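Local coordinates for protein acetylserotonin O-methyltransferase (Homo sapiens, PDB 4A6E) that catalyses the S-adenosylmethionine-dependent O-methylation of N-acetylserotonin to melatonin, working as a homodimer, at residues A28-V33 against M105-G110; G168-T173 against T334-D339; K205-D210 against P241-D246; H255-G260 against Q306-E311. All coordinates share one frame; numbering follows the deposited sequence.

Contact 1. Residues A28-V33 against M105-G110; sequences ACELGV and MLKYMG. With SO4 (sulfate ion), chain E.
Lys-107 lays its aliphatic chain alongside the backbone of Cys-29 and Glu-30, at the C-terminal end of helix 7-31. With CG beside the backbone N (chi1 -77°) and the chain extended beyond it, CE of Lys-107 is carried over to Cys-29 O, 3.6 Å away, and lies 4.1 Å from Glu-30 CA. NZ goes on past this backbone and gives a hydrogen bond of 3.2 Å to O1 of a sulfate ion, probably from the crystallisation liquor, which Arg-111 also binds. Next to the lysine, Cys-29 SG meets the CD1 branch of Leu-106 at 3.8 Å, the one apolar side-chain pair between the two segments. Glu-30 reaches the other helix with its end: CG lies 4.2 Å from Lys-107 CG, and OE2 lies 4.3 Å from Gly-110 CA. An alanine in place of Lys-107 would probably leave the sulfate without one of its cationic partners and uncover Cys-29 O. The join ties the dimerisation region to helix 103-117, and Leu-106 also packs on Ala-16 of the second subunit. The contact is apolar where Cys-29 SG meets Leu-106, methylene against carbonyl along the lysine, and charged at the lysine's tip, where the sulfate would favour a charged ammonium.

Contact 2. Residues G168-T173 against T334-D339; sequences GRSVLT and TGAIYD
Val-171 and Thr-334 owe their meeting with the opposite segment to their first torsions. In Val-171, chi1 of -62° sets CG1 opposite the carbonyl carbon, and this branch alone reaches the loop: it lies 3.3 Å from Tyr-338 O, 3.6 Å from Asp-339 O and 4.1 Å from Tyr-338 CB. In Thr-334, chi1 of 60° puts OG1 between the backbone N and the carbonyl carbon and leaves CG2 to face the helix. That methyl touches Ser-170 CB at 3.7 Å and Val-171 CG1 at 4.2 Å. Ser-170 OG turns back to Asn-167 O in the preceding turn of helix 164-173, so it is chiefly the CB of this serine that serves the contact.

The loop is fixed from within. Thr-334 OG1 donates to Tyr-338 O over 2.8 Å, approaching from above the carbonyl plane, and accepts from Ala-336 N at 3.0 Å in an ST turn. Thr-334 N in turn donates to Asp-339 OD1, 3.1 Å away, on the anti side of the carboxylate. These bonds curl the link between strands 329-332 and 339-344, the antiparallel pair at one side of the methyltransferase sheet. From this loop Tyr-338 points into the active site, where its OH bonds Arg-252 and its ring meets Trp-164 and touches N-acetylserotonin. Between helix and loop the chemistry is methyl against methyl and serine CB, and methyl against carbonyl oxygen, whereas OG1 and N of Thr-334 are engaged within the loop, consistent with a turn that holds its own shape, against which the helix packs.

Contact 3. Residues K205-D210 against P241-D246; sequences KITVFD and PLPEAD. With SAM (S-adenosylmethionine), chain C.
Phe-209 leaves strand 205-210 with chi1 of -176°, which carries CG away from the backbone N and sends the ring from CB toward residues 241-243. On one side of the ring CD2 meets Pro-243 CD at 3.7 Å, the two side chains crossing at about a right angle. Farther along the same side, CE2 lies 4.3 Å from Pro-241 O, a carbonyl that also accepts from Gln-233. The tip, CZ, reaches Leu-242 CD2 at 4.5 Å. On the other side CE1 is 3.9 Å from C2 of the S-adenosylmethionine adenine. All these partners come at an oblique slant to the ring. This is the Rossmann-like arrangement of class I methyltransferases, in which the second strand of the sheet ends in an acidic residue that takes the ribose: Asp-210 OD1 accepts from O2' at 2.5 Å and OD2 from O3' at 2.8 Å, while Gly-189 N also donates to OD2. An asparagine in its place would probably leave one ribose hydroxyl without a carboxylate oxygen to accept its bond. Back along the strand, Thr-207 CG2 packs 3.9 Å from Pro-243 CG.

Contact 4. Residues H255-G260 against Q306-E311; sequences HDWADG and QTEGQE. With ASE (N-acetyl serotonin), chain D; SAM (S-adenosylmethionine), chain C.
The hydroxyl O10 of N-acetylserotonin is gripped by His-255 and Asp-256, two side chains that Glu-311 and Thr-307 of 306-311 touch. His-255 NE2 donates to O10 over 2.8 Å, and O10 donates to Asp-256 OD1 over 2.5 Å. At the far edge of the imidazole ND1 gives a nearly straight bond (170°) of 2.9 Å to Glu-311 OE2. That oxygen is met on its syn side and lies close to the ring plane, although ring and carboxylate are turned 49° against each other. This His-carboxylate pair fixes the rotation of the inferred general acid/base of the enzyme and leaves NE2 aimed at the substrate, as in plant O-methyltransferases of this family. His-255 chi1 of 81° places the ring between its backbone N and carbonyl carbon, toward the substrate, with the methyl carbon CE of S-adenosylmethionine also at its edge. Asp-256 O takes the backbone N of Glu-308 at 2.9 Å, and Thr-307 CG2 packs against Asp-256 OD1 and, at 3.6 Å, against substrate C4. Thr-307 OG1 accepts from Gly-309 N in an ST turn and bonds Met-303 O. Gly-309 CA lies 4.0 Å from Trp-257 CA; a CB there would probably be too close to His-255 O. At the indole edge Glu-308 OE1 approaches Trp-257 CE3 at 3.4 Å, with N7 of the cofactor's adenine near the same ring plane.

Contacts 1 and 3 are mostly buried, contacts 2 and 4 only partly. Contacts 3 and 4 both touch S-adenosylmethionine, contact 3 at ribose and adenine, contact 4 at the methyl end and adenine N7 edge, beside the substrate. Contact 1 joins helices 7-31 and 103-117; contact 2 sets helix 164-173 against the loop joining the two antiparallel strands ending the sheet. Both, and contact 4 through Gln-310, reach the second subunit. Contact 4 has one side-chain and one backbone hydrogen bond between its segments; apolar packing without hydrogen bonds joins contacts 1 (lysine chain, cysteine), 2 (methyls) and 3 (phenylalanine on proline). Gln-306 of contact 4 packs on Tyr-108 of contact 1.

Contact 1. Residues A28-V33 against M105-G110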
# COMPACT_ATOMS: atom_id res chain seq x y z
N ALA A 28 -2.06 -9.00 9.97
CA ALA A 28 -1.81 -9.29 11.38
C ALA A 28 -3.13 -9.21 12.15
O ALA A 28 -3.40 -10.09 12.97
CB ALA A 28 -0.79 -8.32 11.95
N CYS A 29 -3.97 -8.19 11.80
CA CYS A 29 -5.31 -7.94 12.31
C CYS A 29 -6.24 -9.11 11.90
O CYS A 29 -6.84 -9.74 12.77
CB CYS A 29 -5.83 -6.60 11.78
SG CYS A 29 -5.25 -5.14 12.69
N GLU A 30 -6.30 -9.42 10.59
CA GLU A 30 -7.10 -10.48 9.97
C GLU A 30 -6.84 -11.87 10.59
O GLU A 30 -7.74 -12.69 10.60
CB GLU A 30 -6.86 -10.52 8.45
CG GLU A 30 -7.45 -9.36 7.66
CD GLU A 30 -6.73 -8.94 6.39
OE1 GLU A 30 -5.81 -9.66 5.95
OE2 GLU A 30 -7.08 -7.87 5.82
N LEU A 31 -5.60 -12.13 11.07
CA LEU A 31 -5.19 -13.40 11.67
C LEU A 31 -5.33 -13.38 13.20
O LEU A 31 -5.27 -14.44 13.84
CB LEU A 31 -3.73 -13.71 11.31
CG LEU A 31 -3.42 -14.16 9.88
CD1 LEU A 31 -1.96 -13.97 9.58
CD2 LEU A 31 -3.78 -15.62 9.68
N GLY A 32 -5.50 -12.18 13.76
CA GLY A 32 -5.65 -11.94 15.20
C GLY A 32 -4.41 -12.19 16.03
O GLY A 32 -4.54 -12.60 17.19
N VAL A 33 -3.19 -11.89 15.47
CA VAL A 33 -1.92 -12.06 16.18
C VAL A 33 -1.81 -11.20 17.46
O VAL A 33 -1.27 -11.67 18.46
CB VAL A 33 -0.60 -12.19 15.33
CG1 VAL A 33 -0.86 -12.61 13.89
CG2 VAL A 33 0.27 -10.94 15.39
N MET A 105 -11.65 -1.27 11.21
CA MET A 105 -11.38 -0.27 10.19
C MET A 105 -10.22 -0.74 9.30
O MET A 105 -10.34 -0.70 8.06
CB MET A 105 -11.11 1.11 10.85
CG MET A 105 -10.96 2.27 9.85
SD MET A 105 -12.17 2.37 8.48
CE MET A 105 -13.21 3.51 9.16
N LEU A 106 -9.15 -1.24 9.94
CA LEU A 106 -7.99 -1.77 9.25
C LEU A 106 -8.36 -2.99 8.38
O LEU A 106 -7.92 -3.07 7.23
CB LEU A 106 -6.87 -2.11 10.24
CG LEU A 106 -6.28 -0.91 11.00
CD1 LEU A 106 -5.46 -1.37 12.15
CD2 LEU A 106 -5.48 0.02 10.08
N LYS A 107 -9.22 -3.89 8.91
CA LYS A 107 -9.70 -5.07 8.18
C LYS A 107 -10.50 -4.64 6.94
O LYS A 107 -10.29 -5.21 5.87
CB LYS A 107 -10.55 -5.97 9.08
CG LYS A 107 -9.77 -6.82 10.07
CD LYS A 107 -10.73 -7.37 11.11
CE LYS A 107 -10.15 -8.48 11.91
NZ LYS A 107 -11.18 -9.10 12.78
N TYR A 108 -11.36 -3.59 7.07
CA TYR A 108 -12.15 -3.04 5.97
C TYR A 108 -11.25 -2.42 4.92
O TYR A 108 -11.46 -2.62 3.74
CB TYR A 108 -13.21 -2.01 6.46
CG TYR A 108 -14.11 -1.48 5.36
CD1 TYR A 108 -15.22 -2.20 4.94
CD2 TYR A 108 -13.83 -0.28 4.71
CE1 TYR A 108 -16.07 -1.71 3.94
CE2 TYR A 108 -14.64 0.20 3.69
CZ TYR A 108 -15.76 -0.52 3.31
OH TYR A 108 -16.57 -0.04 2.31
N MET A 109 -10.25 -1.67 5.35
CA MET A 109 -9.31 -1.04 4.43
C MET A 109 -8.58 -2.06 3.55
O MET A 109 -8.42 -1.84 2.34
CB MET A 109 -8.33 -0.17 5.20
CG MET A 109 -8.82 1.23 5.34
SD MET A 109 -7.68 2.32 6.21
CE MET A 109 -8.13 1.96 7.83
N GLY A 110 -8.20 -3.19 4.15
CA GLY A 110 -7.47 -4.24 3.47
C GLY A 110 -8.30 -5.13 2.59
O GLY A 110 -7.81 -5.63 1.58
S SO4 E . -14.35 -10.21 10.98
O1 SO4 E . -13.10 -11.00 11.14
O2 SO4 E . -15.34 -11.03 10.28
O3 SO4 E . -14.88 -9.77 12.29
O4 SO4 E . -14.09 -9.01 10.20

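Contact 2. Residues G168-T173 against T334-D339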
# COMPACT_ATOMS: atom_id res chain seq x y z
N GLY A 168 -14.02 11.43 18.80
CA GLY A 168 -15.37 11.83 19.20
C GLY A 168 -15.50 13.04 20.11
O GLY A 168 -16.33 13.92 19.86
N ARG A 169 -14.68 13.08 21.19
CA ARG A 169 -14.70 14.16 22.17
C ARG A 169 -14.40 15.52 21.54
O ARG A 169 -15.14 16.47 21.81
CB ARG A 169 -13.75 13.86 23.34
CG ARG A 169 -14.38 14.00 24.72
CD ARG A 169 -13.34 14.16 25.81
NE ARG A 169 -13.10 15.57 26.11
CZ ARG A 169 -13.68 16.24 27.10
NH1 ARG A 169 -14.52 15.63 27.93
NH2 ARG A 169 -13.41 17.53 27.29
N SER A 170 -13.35 15.61 20.71
CA SER A 170 -12.96 16.88 20.08
C SER A 170 -14.04 17.47 19.17
O SER A 170 -14.29 18.68 19.23
CB SER A 170 -11.62 16.78 19.36
OG SER A 170 -11.47 15.59 18.61
N VAL A 171 -14.71 16.63 18.37
CA VAL A 171 -15.77 17.08 17.47
C VAL A 171 -17.06 17.52 18.20
O VAL A 171 -17.62 18.58 17.88
CB VAL A 171 -15.98 16.19 16.22
CG1 VAL A 171 -14.73 16.17 15.35
CG2 VAL A 171 -16.42 14.77 16.59
N LEU A 172 -17.46 16.78 19.24
CA LEU A 172 -18.67 17.12 20.00
C LEU A 172 -18.48 18.25 21.01
O LEU A 172 -19.45 18.94 21.32
CB LEU A 172 -19.34 15.89 20.63
CG LEU A 172 -19.54 14.69 19.69
CD1 LEU A 172 -19.75 13.42 20.48
CD2 LEU A 172 -20.62 14.93 18.61
N THR A 173 -17.24 18.47 21.50
CA THR A 173 -16.99 19.56 22.44
C THR A 173 -16.37 20.82 21.80
O THR A 173 -16.14 21.81 22.51
CB THR A 173 -16.22 19.10 23.69
OG1 THR A 173 -14.92 18.67 23.30
CG2 THR A 173 -16.95 18.04 24.48
N THR A 334 -9.53 20.66 15.00
CA THR A 334 -9.28 19.96 16.28
C THR A 334 -7.80 19.52 16.47
O THR A 334 -7.40 19.17 17.59
CB THR A 334 -10.14 18.66 16.34
OG1 THR A 334 -9.76 17.82 15.25
CG2 THR A 334 -11.64 18.92 16.31
N GLY A 335 -7.06 19.43 15.37
CA GLY A 335 -5.71 18.89 15.39
C GLY A 335 -5.76 17.39 15.18
O GLY A 335 -4.74 16.70 15.30
N ALA A 336 -6.96 16.85 14.88
CA ALA A 336 -7.20 15.43 14.64
C ALA A 336 -7.67 15.26 13.19
O ALA A 336 -7.72 16.26 12.46
CB ALA A 336 -8.26 14.90 15.62
N ILE A 337 -7.95 14.00 12.74
CA ILE A 337 -8.41 13.78 11.37
C ILE A 337 -9.70 14.59 11.16
O ILE A 337 -9.77 15.42 10.24
CB ILE A 337 -8.61 12.26 11.04
CG1 ILE A 337 -7.27 11.50 11.13
CG2 ILE A 337 -9.26 12.09 9.66
CD1 ILE A 337 -7.37 9.96 11.07
N TYR A 338 -10.69 14.37 12.06
CA TYR A 338 -12.02 14.97 12.03
C TYR A 338 -12.17 16.28 12.78
O TYR A 338 -11.78 16.42 13.96
CB TYR A 338 -13.14 13.94 12.28
CG TYR A 338 -13.11 12.85 11.23
CD1 TYR A 338 -13.52 13.11 9.92
CD2 TYR A 338 -12.54 11.60 11.50
CE1 TYR A 338 -13.39 12.14 8.92
CE2 TYR A 338 -12.44 10.62 10.51
CZ TYR A 338 -12.85 10.90 9.22
OH TYR A 338 -12.75 9.95 8.23
N ASP A 339 -12.68 17.27 12.03
CA ASP A 339 -12.91 18.65 12.47
C ASP A 339 -14.39 18.86 12.62
O ASP A 339 -15.15 17.94 12.30
CB ASP A 339 -12.31 19.63 11.44
CG ASP A 339 -10.83 19.39 11.21
OD1 ASP A 339 -10.08 19.33 12.22
OD2 ASP A 339 -10.43 19.22 10.03

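Contact 3. Residues K205-D210 against P241-D246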
# COMPACT_ATOMS: atom_id res chain seq x y z
N LYS A 205 -31.03 14.37 24.38
CA LYS A 205 -31.60 13.14 23.83
C LYS A 205 -31.25 13.15 22.35
O LYS A 205 -31.17 14.23 21.74
CB LYS A 205 -33.12 13.10 24.01
CG LYS A 205 -33.55 12.65 25.41
CD LYS A 205 -34.81 13.37 25.91
CE LYS A 205 -36.12 12.68 25.58
NZ LYS A 205 -37.28 13.36 26.22
N ILE A 206 -31.02 11.98 21.76
CA ILE A 206 -30.68 11.87 20.34
C ILE A 206 -31.43 10.72 19.61
O ILE A 206 -31.67 9.65 20.18
CB ILE A 206 -29.13 11.79 20.16
CG1 ILE A 206 -28.67 12.01 18.70
CG2 ILE A 206 -28.55 10.49 20.74
CD1 ILE A 206 -27.23 12.45 18.56
N THR A 207 -31.76 10.95 18.34
CA THR A 207 -32.33 9.94 17.47
C THR A 207 -31.30 9.64 16.39
O THR A 207 -30.84 10.56 15.69
CB THR A 207 -33.68 10.36 16.93
OG1 THR A 207 -34.56 10.52 18.04
CG2 THR A 207 -34.28 9.33 15.96
N VAL A 208 -30.91 8.35 16.25
CA VAL A 208 -30.01 7.92 15.18
C VAL A 208 -30.87 7.59 13.95
O VAL A 208 -31.75 6.73 14.02
CB VAL A 208 -29.11 6.74 15.58
CG1 VAL A 208 -28.31 6.23 14.39
CG2 VAL A 208 -28.18 7.15 16.73
N PHE A 209 -30.63 8.30 12.84
CA PHE A 209 -31.36 8.09 11.60
C PHE A 209 -30.47 7.44 10.51
O PHE A 209 -29.42 7.99 10.17
CB PHE A 209 -31.98 9.41 11.11
CG PHE A 209 -32.85 9.30 9.88
CD1 PHE A 209 -32.29 9.32 8.61
CD2 PHE A 209 -34.24 9.23 10.00
CE1 PHE A 209 -33.11 9.24 7.48
CE2 PHE A 209 -35.05 9.17 8.88
CZ PHE A 209 -34.49 9.20 7.62
N ASP A 210 -30.90 6.29 9.98
CA ASP A 210 -30.20 5.58 8.90
C ASP A 210 -31.18 4.72 8.06
O ASP A 210 -32.37 4.62 8.39
CB ASP A 210 -28.99 4.77 9.42
CG ASP A 210 -27.73 4.90 8.55
OD1 ASP A 210 -27.75 4.43 7.40
OD2 ASP A 210 -26.70 5.43 9.06
N PRO A 241 -39.83 11.93 6.12
CA PRO A 241 -39.87 12.99 7.15
C PRO A 241 -38.73 12.77 8.14
O PRO A 241 -38.56 11.64 8.64
CB PRO A 241 -41.25 12.83 7.80
CG PRO A 241 -41.67 11.45 7.50
CD PRO A 241 -40.99 11.01 6.23
N LEU A 242 -37.89 13.80 8.36
CA LEU A 242 -36.75 13.69 9.31
C LEU A 242 -37.26 13.82 10.76
O LEU A 242 -38.28 14.50 10.99
CB LEU A 242 -35.70 14.80 9.06
CG LEU A 242 -35.11 14.94 7.65
CD1 LEU A 242 -34.10 16.07 7.61
CD2 LEU A 242 -34.53 13.64 7.15
N PRO A 243 -36.55 13.20 11.74
CA PRO A 243 -36.96 13.36 13.17
C PRO A 243 -36.89 14.83 13.64
O PRO A 243 -36.05 15.57 13.14
CB PRO A 243 -35.94 12.50 13.94
CG PRO A 243 -35.31 11.60 12.90
CD PRO A 243 -35.35 12.35 11.61
N GLU A 244 -37.76 15.26 14.57
CA GLU A 244 -37.71 16.64 15.10
C GLU A 244 -36.53 16.75 16.01
O GLU A 244 -36.36 15.92 16.91
CB GLU A 244 -38.98 17.06 15.86
CG GLU A 244 -40.18 17.34 14.96
CD GLU A 244 -40.18 18.61 14.11
OE1 GLU A 244 -39.62 18.56 12.99
OE2 GLU A 244 -40.80 19.61 14.53
N ALA A 245 -35.70 17.76 15.76
CA ALA A 245 -34.49 18.00 16.51
C ALA A 245 -34.14 19.48 16.46
O ALA A 245 -34.57 20.21 15.55
CB ALA A 245 -33.35 17.16 15.92
N ASP A 246 -33.31 19.91 17.43
CA ASP A 246 -32.79 21.26 17.54
C ASP A 246 -31.46 21.33 16.83
O ASP A 246 -31.05 22.41 16.40
CB ASP A 246 -32.60 21.63 19.01
CG ASP A 246 -33.88 21.57 19.80
OD1 ASP A 246 -34.87 22.20 19.37
OD2 ASP A 246 -33.89 20.88 20.84
N SAM C . -21.97 9.03 10.59
CA SAM C . -21.23 7.72 10.60
C SAM C . -19.72 7.86 10.79
O SAM C . -19.12 8.89 10.44
OXT SAM C . -19.08 6.90 11.30
CB SAM C . -21.54 6.85 9.40
CG SAM C . -20.90 7.52 8.18
SD SAM C . -21.16 6.62 6.61
CE SAM C . -19.96 7.40 5.67
C5' SAM C . -22.61 7.36 5.82
C4' SAM C . -23.90 6.89 6.49
O4' SAM C . -25.00 7.45 5.73
C3' SAM C . -23.99 5.35 6.44
O3' SAM C . -24.32 4.94 7.75
C2' SAM C . -25.11 5.06 5.38
O2' SAM C . -25.92 3.93 5.74
C1' SAM C . -25.96 6.35 5.56
N9 SAM C . -26.86 6.69 4.46
C8 SAM C . -26.53 6.72 3.13
N7 SAM C . -27.59 7.07 2.43
C5 SAM C . -28.65 7.32 3.25
C6 SAM C . -29.99 7.76 3.04
N6 SAM C . -30.47 8.05 1.80
N1 SAM C . -30.77 7.88 4.12
C2 SAM C . -30.29 7.60 5.38
N3 SAM C . -29.04 7.23 5.65
C4 SAM C . -28.19 7.08 4.60

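Contact 4. Residues H255-G260 against Q306-E311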
# COMPACT_ATOMS: atom_id res chain seq x y z
N HIS A 255 -19.36 14.13 2.41
CA HIS A 255 -18.22 13.65 1.62
C HIS A 255 -18.55 12.47 0.67
O HIS A 255 -17.74 12.16 -0.19
CB HIS A 255 -16.98 13.39 2.51
CG HIS A 255 -16.96 12.08 3.24
ND1 HIS A 255 -15.77 11.43 3.55
CD2 HIS A 255 -17.99 11.33 3.71
CE1 HIS A 255 -16.12 10.32 4.18
NE2 HIS A 255 -17.44 10.21 4.30
N ASP A 256 -19.74 11.83 0.81
CA ASP A 256 -20.12 10.69 -0.03
C ASP A 256 -20.77 11.16 -1.31
O ASP A 256 -20.91 10.37 -2.26
CB ASP A 256 -21.17 9.81 0.68
CG ASP A 256 -20.78 9.10 1.95
OD1 ASP A 256 -19.56 8.97 2.21
OD2 ASP A 256 -21.69 8.59 2.66
N TRP A 257 -21.25 12.41 -1.32
CA TRP A 257 -22.04 12.93 -2.42
C TRP A 257 -21.52 14.15 -3.12
O TRP A 257 -20.75 14.94 -2.56
CB TRP A 257 -23.47 13.19 -1.94
CG TRP A 257 -24.06 12.10 -1.09
CD1 TRP A 257 -24.29 12.15 0.26
CD2 TRP A 257 -24.54 10.82 -1.53
NE1 TRP A 257 -24.87 10.98 0.68
CE2 TRP A 257 -25.06 10.15 -0.40
CE3 TRP A 257 -24.61 10.17 -2.79
CZ2 TRP A 257 -25.62 8.86 -0.48
CZ3 TRP A 257 -25.16 8.90 -2.87
CH2 TRP A 257 -25.66 8.25 -1.73
N ALA A 258 -21.98 14.32 -4.37
CA ALA A 258 -21.67 15.47 -5.22
C ALA A 258 -22.47 16.73 -4.73
O ALA A 258 -23.51 16.59 -4.05
CB ALA A 258 -21.99 15.12 -6.66
N ASP A 259 -21.98 17.94 -5.08
CA ASP A 259 -22.58 19.23 -4.67
C ASP A 259 -24.11 19.30 -4.73
O ASP A 259 -24.73 19.70 -3.74
CB ASP A 259 -21.91 20.43 -5.36
CG ASP A 259 -20.60 20.93 -4.75
OD1 ASP A 259 -19.84 20.11 -4.18
OD2 ASP A 259 -20.30 22.13 -4.90
N GLY A 260 -24.70 18.89 -5.84
CA GLY A 260 -26.15 18.88 -6.05
C GLY A 260 -26.93 18.06 -5.04
O GLY A 260 -27.90 18.57 -4.46
N GLN A 306 -14.39 5.10 -3.77
CA GLN A 306 -15.42 4.45 -2.95
C GLN A 306 -16.84 5.05 -2.89
O GLN A 306 -17.76 4.34 -2.51
CB GLN A 306 -14.90 4.16 -1.53
CG GLN A 306 -14.02 2.92 -1.43
CD GLN A 306 -14.13 2.30 -0.06
OE1 GLN A 306 -14.95 1.42 0.18
NE2 GLN A 306 -13.33 2.77 0.88
N THR A 307 -17.01 6.36 -3.18
CA THR A 307 -18.32 7.00 -3.12
C THR A 307 -18.58 7.83 -4.39
O THR A 307 -18.05 7.50 -5.45
CB THR A 307 -18.48 7.83 -1.83
OG1 THR A 307 -17.62 8.96 -1.89
CG2 THR A 307 -18.26 7.01 -0.54
N GLU A 308 -19.39 8.90 -4.27
CA GLU A 308 -19.73 9.84 -5.35
C GLU A 308 -19.23 11.27 -5.01
O GLU A 308 -19.44 12.19 -5.81
CB GLU A 308 -21.25 9.89 -5.54
CG GLU A 308 -21.82 8.88 -6.51
CD GLU A 308 -23.33 8.72 -6.45
OE1 GLU A 308 -24.03 9.70 -6.10
OE2 GLU A 308 -23.82 7.60 -6.78
N GLY A 309 -18.57 11.43 -3.85
CA GLY A 309 -18.12 12.72 -3.35
C GLY A 309 -16.64 13.01 -3.40
O GLY A 309 -15.93 12.54 -4.29
N GLN A 310 -16.19 13.83 -2.44
CA GLN A 310 -14.82 14.33 -2.27
C GLN A 310 -14.68 14.94 -0.88
O GLN A 310 -15.68 15.12 -0.17
CB GLN A 310 -14.53 15.45 -3.30
CG GLN A 310 -15.49 16.62 -3.17
CD GLN A 310 -15.21 17.78 -4.06
OE1 GLN A 310 -16.07 18.18 -4.84
NE2 GLN A 310 -14.09 18.46 -3.82
N GLU A 311 -13.46 15.31 -0.52
CA GLU A 311 -13.23 16.07 0.70
C GLU A 311 -13.34 17.55 0.30
O GLU A 311 -13.25 17.88 -0.90
CB GLU A 311 -11.90 15.71 1.39
CG GLU A 311 -11.85 14.28 1.93
CD GLU A 311 -13.03 13.71 2.71
OE1 GLU A 311 -13.74 14.47 3.40
OE2 GLU A 311 -13.20 12.47 2.67
C1 ASE D . -17.45 6.64 3.84
C2 ASE D . -16.43 6.60 4.79
C3 ASE D . -15.44 5.62 4.58
C4 ASE D . -17.54 5.77 2.72
C5 ASE D . -16.54 4.81 2.52
C6 ASE D . -15.48 4.71 3.43
C7 ASE D . -14.23 5.26 5.34
C8 ASE D . -13.61 4.24 4.66
N9 ASE D . -14.34 3.88 3.52
O10 ASE D . -18.39 7.59 3.97
C11 ASE D . -13.78 6.03 6.54
C12 ASE D . -12.83 7.17 5.97
N13 ASE D . -11.54 6.57 5.55
C14 ASE D . -11.08 6.71 4.23
C15 ASE D . -9.76 6.03 3.86
O16 ASE D . -11.70 7.37 3.32
N SAM C . -21.97 9.03 10.59
CA SAM C . -21.23 7.72 10.60
C SAM C . -19.72 7.86 10.79
O SAM C . -19.12 8.89 10.44
OXT SAM C . -19.08 6.90 11.30
CB SAM C . -21.54 6.85 9.40
CG SAM C . -20.90 7.52 8.18
SD SAM C . -21.16 6.62 6.61
CE SAM C . -19.96 7.40 5.67
C5' SAM C . -22.61 7.36 5.82
C4' SAM C . -23.90 6.89 6.49
O4' SAM C . -25.00 7.45 5.73
C3' SAM C . -23.99 5.35 6.44
O3' SAM C . -24.32 4.94 7.75
C2' SAM C . -25.11 5.06 5.38
O2' SAM C . -25.92 3.93 5.74
C1' SAM C . -25.96 6.35 5.56
N9 SAM C . -26.86 6.69 4.46
C8 SAM C . -26.53 6.72 3.13
N7 SAM C . -27.59 7.07 2.43
C5 SAM C . -28.65 7.32 3.25
C6 SAM C . -29.99 7.76 3.04
N6 SAM C . -30.47 8.05 1.80
N1 SAM C . -30.77 7.88 4.12
C2 SAM C . -30.29 7.60 5.38
N3 SAM C . -29.04 7.23 5.65
C4 SAM C . -28.19 7.08 4.60